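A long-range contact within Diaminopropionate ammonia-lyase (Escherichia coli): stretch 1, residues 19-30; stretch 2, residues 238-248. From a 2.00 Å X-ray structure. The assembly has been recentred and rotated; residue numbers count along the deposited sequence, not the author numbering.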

ATOM      1  N   GLU B  19      35.402  -7.738  18.366  1.00 53.03           N
ATOM      2  CA  GLU B  19      35.566  -9.120  18.838  1.00 54.23           C
ATOM      3  C   GLU B  19      34.362  -9.920  18.355  1.00 51.24           C
ATOM      4  O   GLU B  19      33.237  -9.678  18.784  1.00 49.59           O
ATOM      5  CB  GLU B  19      35.726  -9.183  20.380  1.00 56.32           C
ATOM      6  CG  GLU B  19      35.527 -10.569  21.024  1.00 56.61           C
ATOM      7  CD  GLU B  19      35.998 -10.666  22.480  1.00 59.29           C
ATOM      8  OE1 GLU B  19      35.386 -11.420  23.274  1.00 58.25           O
ATOM      9  OE2 GLU B  19      36.992 -10.000  22.842  1.00 62.93           O
ATOM     10  N   THR B  20      34.594 -10.839  17.423  1.00 51.26           N
ATOM     11  CA  THR B  20      33.528 -11.715  16.930  1.00 48.59           C
ATOM     12  C   THR B  20      33.255 -12.830  17.962  1.00 48.87           C
ATOM     13  O   THR B  20      33.956 -12.935  18.987  1.00 50.17           O
ATOM     14  CB  THR B  20      33.882 -12.317  15.555  1.00 48.66           C
ATOM     15  OG1 THR B  20      34.996 -13.195  15.700  1.00 52.15           O
ATOM     16  CG2 THR B  20      34.261 -11.236  14.561  1.00 49.27           C
ATOM     17  N   SER B  21      32.242 -13.652  17.678  1.00 46.73           N
ATOM     18  CA  SER B  21      31.792 -14.723  18.566  1.00 47.52           C
ATOM     19  C   SER B  21      31.837 -16.084  17.850  1.00 47.92           C
ATOM     20  O   SER B  21      31.051 -16.326  16.929  1.00 46.95           O
ATOM     21  CB  SER B  21      30.355 -14.433  19.037  1.00 45.32           C
ATOM     22  OG  SER B  21      29.779 -15.536  19.734  1.00 44.69           O
ATOM     23  N   PRO B  22      32.750 -16.978  18.259  1.00 50.35           N
ATOM     24  CA  PRO B  22      32.767 -18.322  17.665  1.00 50.73           C
ATOM     25  C   PRO B  22      31.453 -19.077  17.884  1.00 48.66           C
ATOM     26  O   PRO B  22      31.110 -19.932  17.079  1.00 47.72           O
ATOM     27  CB  PRO B  22      33.907 -19.026  18.414  1.00 53.60           C
ATOM     28  CG  PRO B  22      34.797 -17.921  18.884  1.00 55.31           C
ATOM     29  CD  PRO B  22      33.861 -16.788  19.213  1.00 53.32           C
ATOM     30  N   LEU B  23      30.754 -18.764  18.978  1.00 48.23           N
ATOM     31  CA  LEU B  23      29.450 -19.357  19.313  1.00 46.58           C
ATOM     32  C   LEU B  23      28.314 -19.027  18.320  1.00 43.44           C
ATOM     33  O   LEU B  23      27.500 -19.896  17.999  1.00 42.04           O
ATOM     34  CB  LEU B  23      29.038 -18.969  20.743  1.00 46.94           C
ATOM     35  CG  LEU B  23      27.988 -19.885  21.398  1.00 46.87           C
ATOM     36  CD1 LEU B  23      28.374 -21.356  21.249  1.00 48.32           C
ATOM     37  CD2 LEU B  23      27.764 -19.534  22.866  1.00 47.44           C
ATOM     38  N   PHE B  24      28.264 -17.777  17.854  1.00 42.06           N
ATOM     39  CA  PHE B  24      27.270 -17.343  16.860  1.00 39.70           C
ATOM     40  C   PHE B  24      27.947 -17.006  15.529  1.00 39.45           C
ATOM     41  O   PHE B  24      28.098 -15.834  15.194  1.00 39.35           O
ATOM     42  CB  PHE B  24      26.416 -16.151  17.382  1.00 38.46           C
ATOM     43  CG  PHE B  24      25.773 -16.406  18.731  1.00 39.01           C
ATOM     44  CD1 PHE B  24      24.766 -17.368  18.878  1.00 37.89           C
ATOM     45  CD2 PHE B  24      26.205 -15.718  19.861  1.00 40.55           C
ATOM     46  CE1 PHE B  24      24.197 -17.626  20.119  1.00 38.49           C
ATOM     47  CE2 PHE B  24      25.651 -15.982  21.117  1.00 41.65           C
ATOM     48  CZ  PHE B  24      24.640 -16.941  21.247  1.00 40.33           C
ATOM     49  N   SER B  25      28.327 -18.038  14.773  1.00 39.74           N
ATOM     50  CA  SER B  25      29.108 -17.881  13.536  1.00 40.72           C
ATOM     51  C   SER B  25      28.571 -18.700  12.359  1.00 40.05           C
ATOM     52  O   SER B  25      27.514 -19.301  12.447  1.00 39.16           O
ATOM     53  CB  SER B  25      30.573 -18.251  13.791  1.00 43.53           C
ATOM     54  OG  SER B  25      30.724 -19.653  13.932  1.00 44.23           O
ATOM     55  N   GLN B  26      29.320 -18.730  11.262  1.00 41.21           N
ATOM     56  CA  GLN B  26      28.927 -19.489  10.069  1.00 41.20           C
ATOM     57  C   GLN B  26      28.624 -20.988  10.273  1.00 41.79           C
ATOM     58  O   GLN B  26      27.659 -21.507   9.707  1.00 40.28           O
ATOM     59  CB  GLN B  26      29.991 -19.337   8.993  1.00 43.20           C
ATOM     60  CG  GLN B  26      29.763 -18.119   8.122  1.00 42.36           C
ATOM     61  CD  GLN B  26      30.907 -17.873   7.166  1.00 44.62           C
ATOM     62  OE1 GLN B  26      31.969 -17.383   7.555  1.00 46.22           O
ATOM     63  NE2 GLN B  26      30.687 -18.193   5.903  1.00 45.13           N
ATOM     64  N   SER B  27      29.450 -21.678  11.061  1.00 43.78           N
ATOM     65  CA  SER B  27      29.312 -23.130  11.199  1.00 44.91           C
ATOM     66  C   SER B  27      28.044 -23.560  11.943  1.00 43.09           C
ATOM     67  O   SER B  27      27.374 -24.494  11.511  1.00 42.84           O
ATOM     68  CB  SER B  27      30.574 -23.766  11.804  1.00 47.95           C
ATOM     69  OG  SER B  27      31.014 -23.053  12.947  1.00 48.49           O
ATOM     70  N   GLN B  28      27.703 -22.871  13.035  1.00 42.27           N
ATOM     71  CA  GLN B  28      26.461 -23.169  13.782  1.00 40.58           C
ATOM     72  C   GLN B  28      25.236 -22.835  12.957  1.00 38.39           C
ATOM     73  O   GLN B  28      24.250 -23.586  12.959  1.00 37.69           O
ATOM     74  CB  GLN B  28      26.396 -22.437  15.126  1.00 40.33           C
ATOM     75  CG  GLN B  28      27.468 -22.865  16.116  1.00 42.92           C
ATOM     76  CD  GLN B  28      28.675 -21.953  16.074  1.00 44.59           C
ATOM     77  OE1 GLN B  28      28.794 -21.087  15.186  1.00 44.46           O
ATOM     78  NE2 GLN B  28      29.569 -22.116  17.046  1.00 46.16           N
ATOM     79  N   ALA B  29      25.299 -21.714  12.241  1.00 37.35           N
ATOM     80  CA  ALA B  29      24.238 -21.355  11.309  1.00 35.27           C
ATOM     81  C   ALA B  29      24.077 -22.416  10.214  1.00 35.75           C
ATOM     82  O   ALA B  29      22.963 -22.813   9.914  1.00 34.56           O
ATOM     83  CB  ALA B  29      24.493 -19.989  10.705  1.00 34.67           C
ATOM     84  N   LYS B  30      25.187 -22.898   9.649  1.00 37.74           N
ATOM     85  CA  LYS B  30      25.115 -23.971   8.645  1.00 38.70           C
ATOM     86  C   LYS B  30      24.429 -25.224   9.228  1.00 38.71           C
ATOM     87  O   LYS B  30      23.570 -25.836   8.575  1.00 38.36           O
ATOM     88  CB  LYS B  30      26.500 -24.319   8.105  1.00 41.22           C
TER
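Stretch 2 (238-248) GGVLGYLVDVY

Residues 238–248 form one unbroken stretch of α-helix that begins earlier in the chain, and each backbone amide from G242 to Y248 bonds to the carbonyl four residues before it. Stretch 1 meets this helix first as a loop and then, from Q26, as the start of a second helix for which S25 takes the N-cap position. The two helix axes approach to 9.6 Å, and their N-to-C directions differ by 121° (signed crossing angle -121°), so the helices cross obliquely with a partly antiparallel sense. The backbones come closer than the axes suggest, because the loop before the second helix makes the nearest approach: the CA atoms of F24 and G242 are 5.2 Å apart, and those of S25 and Y243 4.5 Å. Together the two stretches bury 490 Å².

At the beginning of stretch 2, G238 makes no contact with stretch 1. G239 follows, its carbonyl O 4.5 Å from CB of F24. F24 starts toward the helix, with chi1 in the m well, but the end of its side chain leads away, so it is chiefly the base of this residue that meets the helix. V240 and L241 take no part, V240 being directed away and L241 sideways.

G242 is where the main chains pack most tightly. Its C lies 3.0 Å from O of F24, an approach that depends on the absence of a side chain: a CB here would point toward stretch 1 and stand 2.8 Å from that same F24 O, a clash. A water bridges the junction, accepting from N of S21 at 3.1 Å and donating to O of G242 at 2.7 Å.

Y243 leaves the helix sideways with chi1 t, and its ring reaches across to the start of the second helix. O of S25 lies at the ring edge, 3.8 Å from CD2 of Y243. Obliquely to the ring, CB of A29 comes within 3.4 Å of Y243 CD2, an apolar contact, while CG of Q26 is 3.6 Å from Y243 CE2. The hydroxyl of Y243 is hydrogen-bonded elsewhere in the structure.

L244 again points away. V245, whose chi1 of 125° falls between wells, places CG1 3.7 Å from CG2 of T20, a methyl contact at the far end of the loop. D246 then supplies a direct hydrogen bond between the stretches. Pointing toward stretch 1, it receives N of Q26 at OD2, at 3.0 Å and a nearly straight N-H...O angle of 169°; the carboxylate thereby satisfies an amide in the first turn of the second helix, where no preceding turn can. The same D246 OD2 lies 3.4 Å from CB of S25. V247 closes the contact by setting CG2 3.5 Å from CD of Q26, and Y248 is out of reach.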

ATOM      1  N   GLY B 238      21.581 -10.133  17.822  1.00 24.53           N
ATOM      2  CA  GLY B 238      22.827 -10.783  18.258  1.00 25.67           C
ATOM      3  C   GLY B 238      23.181 -11.960  17.354  1.00 25.42           C
ATOM      4  O   GLY B 238      24.284 -12.040  16.818  1.00 25.97           O
ATOM      5  N   GLY B 239      22.208 -12.855  17.163  1.00 24.54           N
ATOM      6  CA  GLY B 239      22.395 -14.059  16.350  1.00 24.40           C
ATOM      7  C   GLY B 239      22.755 -13.731  14.909  1.00 23.95           C
ATOM      8  O   GLY B 239      23.697 -14.300  14.339  1.00 24.79           O
ATOM      9  N   VAL B 240      22.006 -12.798  14.330  1.00 22.66           N
ATOM     10  CA  VAL B 240      22.187 -12.424  12.933  1.00 22.00           C
ATOM     11  C   VAL B 240      23.471 -11.591  12.702  1.00 23.22           C
ATOM     12  O   VAL B 240      24.207 -11.864  11.760  1.00 23.41           O
ATOM     13  CB  VAL B 240      20.917 -11.721  12.427  1.00 20.66           C
ATOM     14  CG1 VAL B 240      21.120 -11.052  11.067  1.00 20.45           C
ATOM     15  CG2 VAL B 240      19.772 -12.743  12.353  1.00 19.60           C
ATOM     16  N   LEU B 241      23.733 -10.598  13.555  1.00 23.66           N
ATOM     17  CA  LEU B 241      24.951  -9.789  13.409  1.00 25.51           C
ATOM     18  C   LEU B 241      26.171 -10.668  13.663  1.00 26.89           C
ATOM     19  O   LEU B 241      27.221 -10.504  13.026  1.00 28.24           O
ATOM     20  CB  LEU B 241      24.935  -8.530  14.300  1.00 26.00           C
ATOM     21  CG  LEU B 241      26.145  -7.589  14.152  1.00 28.08           C
ATOM     22  CD1 LEU B 241      26.222  -6.897  12.786  1.00 27.71           C
ATOM     23  CD2 LEU B 241      26.237  -6.557  15.269  1.00 29.15           C
ATOM     24  N   GLY B 242      26.021 -11.638  14.558  1.00 27.01           N
ATOM     25  CA  GLY B 242      27.122 -12.567  14.840  1.00 29.19           C
ATOM     26  C   GLY B 242      27.518 -13.324  13.583  1.00 29.38           C
ATOM     27  O   GLY B 242      28.704 -13.396  13.247  1.00 31.15           O
ATOM     28  N   TYR B 243      26.515 -13.850  12.873  1.00 27.93           N
ATOM     29  CA  TYR B 243      26.748 -14.578  11.619  1.00 28.33           C
ATOM     30  C   TYR B 243      27.346 -13.657  10.554  1.00 29.00           C
ATOM     31  O   TYR B 243      28.350 -14.001   9.947  1.00 30.69           O
ATOM     32  CB  TYR B 243      25.473 -15.222  11.076  1.00 27.00           C
ATOM     33  CG  TYR B 243      25.655 -15.865   9.698  1.00 27.93           C
ATOM     34  CD1 TYR B 243      25.472 -15.137   8.518  1.00 27.79           C
ATOM     35  CD2 TYR B 243      26.048 -17.192   9.581  1.00 29.56           C
ATOM     36  CE1 TYR B 243      25.661 -15.725   7.269  1.00 28.78           C
ATOM     37  CE2 TYR B 243      26.225 -17.786   8.338  1.00 30.50           C
ATOM     38  CZ  TYR B 243      26.029 -17.049   7.189  1.00 30.07           C
ATOM     39  OH  TYR B 243      26.217 -17.676   5.975  1.00 31.41           O
ATOM     40  N   LEU B 244      26.709 -12.505  10.331  1.00 27.70           N
ATOM     41  CA  LEU B 244      27.095 -11.583   9.257  1.00 28.73           C
ATOM     42  C   LEU B 244      28.527 -11.074   9.422  1.00 31.25           C
ATOM     43  O   LEU B 244      29.294 -10.981   8.454  1.00 33.07           O
ATOM     44  CB  LEU B 244      26.137 -10.393   9.208  1.00 26.80           C
ATOM     45  CG  LEU B 244      24.719 -10.654   8.689  1.00 25.10           C
ATOM     46  CD1 LEU B 244      23.857  -9.401   8.763  1.00 23.99           C
ATOM     47  CD2 LEU B 244      24.737 -11.210   7.268  1.00 25.24           C
ATOM     48  N   VAL B 245      28.865 -10.764  10.666  1.00 31.86           N
ATOM     49  CA  VAL B 245      30.139 -10.166  11.013  1.00 34.83           C
ATOM     50  C   VAL B 245      31.222 -11.244  10.935  1.00 37.08           C
ATOM     51  O   VAL B 245      32.378 -10.946  10.658  1.00 39.57           O
ATOM     52  CB  VAL B 245      29.985  -9.453  12.378  1.00 34.83           C
ATOM     53  CG1 VAL B 245      30.986  -9.893  13.421  1.00 36.88           C
ATOM     54  CG2 VAL B 245      29.838  -7.951  12.209  1.00 34.35           C
ATOM     55  N   ASP B 246      30.821 -12.506  11.105  1.00 36.47           N
ATOM     56  CA  ASP B 246      31.717 -13.627  10.822  1.00 38.98           C
ATOM     57  C   ASP B 246      32.008 -13.755   9.324  1.00 39.84           C
ATOM     58  O   ASP B 246      33.141 -14.044   8.942  1.00 42.82           O
ATOM     59  CB  ASP B 246      31.165 -14.951  11.381  1.00 38.30           C
ATOM     60  CG  ASP B 246      32.192 -16.079  11.344  1.00 40.95           C
ATOM     61  OD1 ASP B 246      33.339 -15.882  11.802  1.00 43.08           O
ATOM     62  OD2 ASP B 246      31.847 -17.177  10.860  1.00 41.08           O
ATOM     63  N   VAL B 247      30.981 -13.549   8.498  1.00 38.06           N
ATOM     64  CA  VAL B 247      31.092 -13.573   7.039  1.00 38.55           C
ATOM     65  C   VAL B 247      31.829 -12.343   6.506  1.00 40.15           C
ATOM     66  O   VAL B 247      32.717 -12.474   5.662  1.00 42.78           O
ATOM     67  CB  VAL B 247      29.693 -13.636   6.373  1.00 36.25           C
ATOM     68  CG1 VAL B 247      29.771 -13.405   4.865  1.00 36.72           C
ATOM     69  CG2 VAL B 247      29.010 -14.965   6.672  1.00 35.16           C
ATOM     70  N   TYR B 248      31.480 -11.159   7.012  1.00 38.68           N
ATOM     71  CA  TYR B 248      31.908  -9.901   6.396  1.00 39.60           C
ATOM     72  C   TYR B 248      32.959  -9.065   7.122  1.00 42.11           C
ATOM     73  O   TYR B 248      33.496  -8.104   6.538  1.00 43.75           O
ATOM     74  CB  TYR B 248      30.684  -9.023   6.115  1.00 36.96           C
ATOM     75  CG  TYR B 248      29.739  -9.579   5.086  1.00 35.53           C
ATOM     76  CD1 TYR B 248      30.135  -9.725   3.757  1.00 36.96           C
ATOM     77  CD2 TYR B 248      28.432  -9.949   5.438  1.00 33.63           C
ATOM     78  CE1 TYR B 248      29.260 -10.222   2.808  1.00 36.28           C
ATOM     79  CE2 TYR B 248      27.546 -10.442   4.494  1.00 32.58           C
ATOM     80  CZ  TYR B 248      27.966 -10.574   3.184  1.00 33.61           C
ATOM     81  OH  TYR B 248      27.095 -11.065   2.250  1.00 33.22           O
TER
HETATM   82  O   HOH W   1      30.703 -13.942  14.982  1.00 31.67           O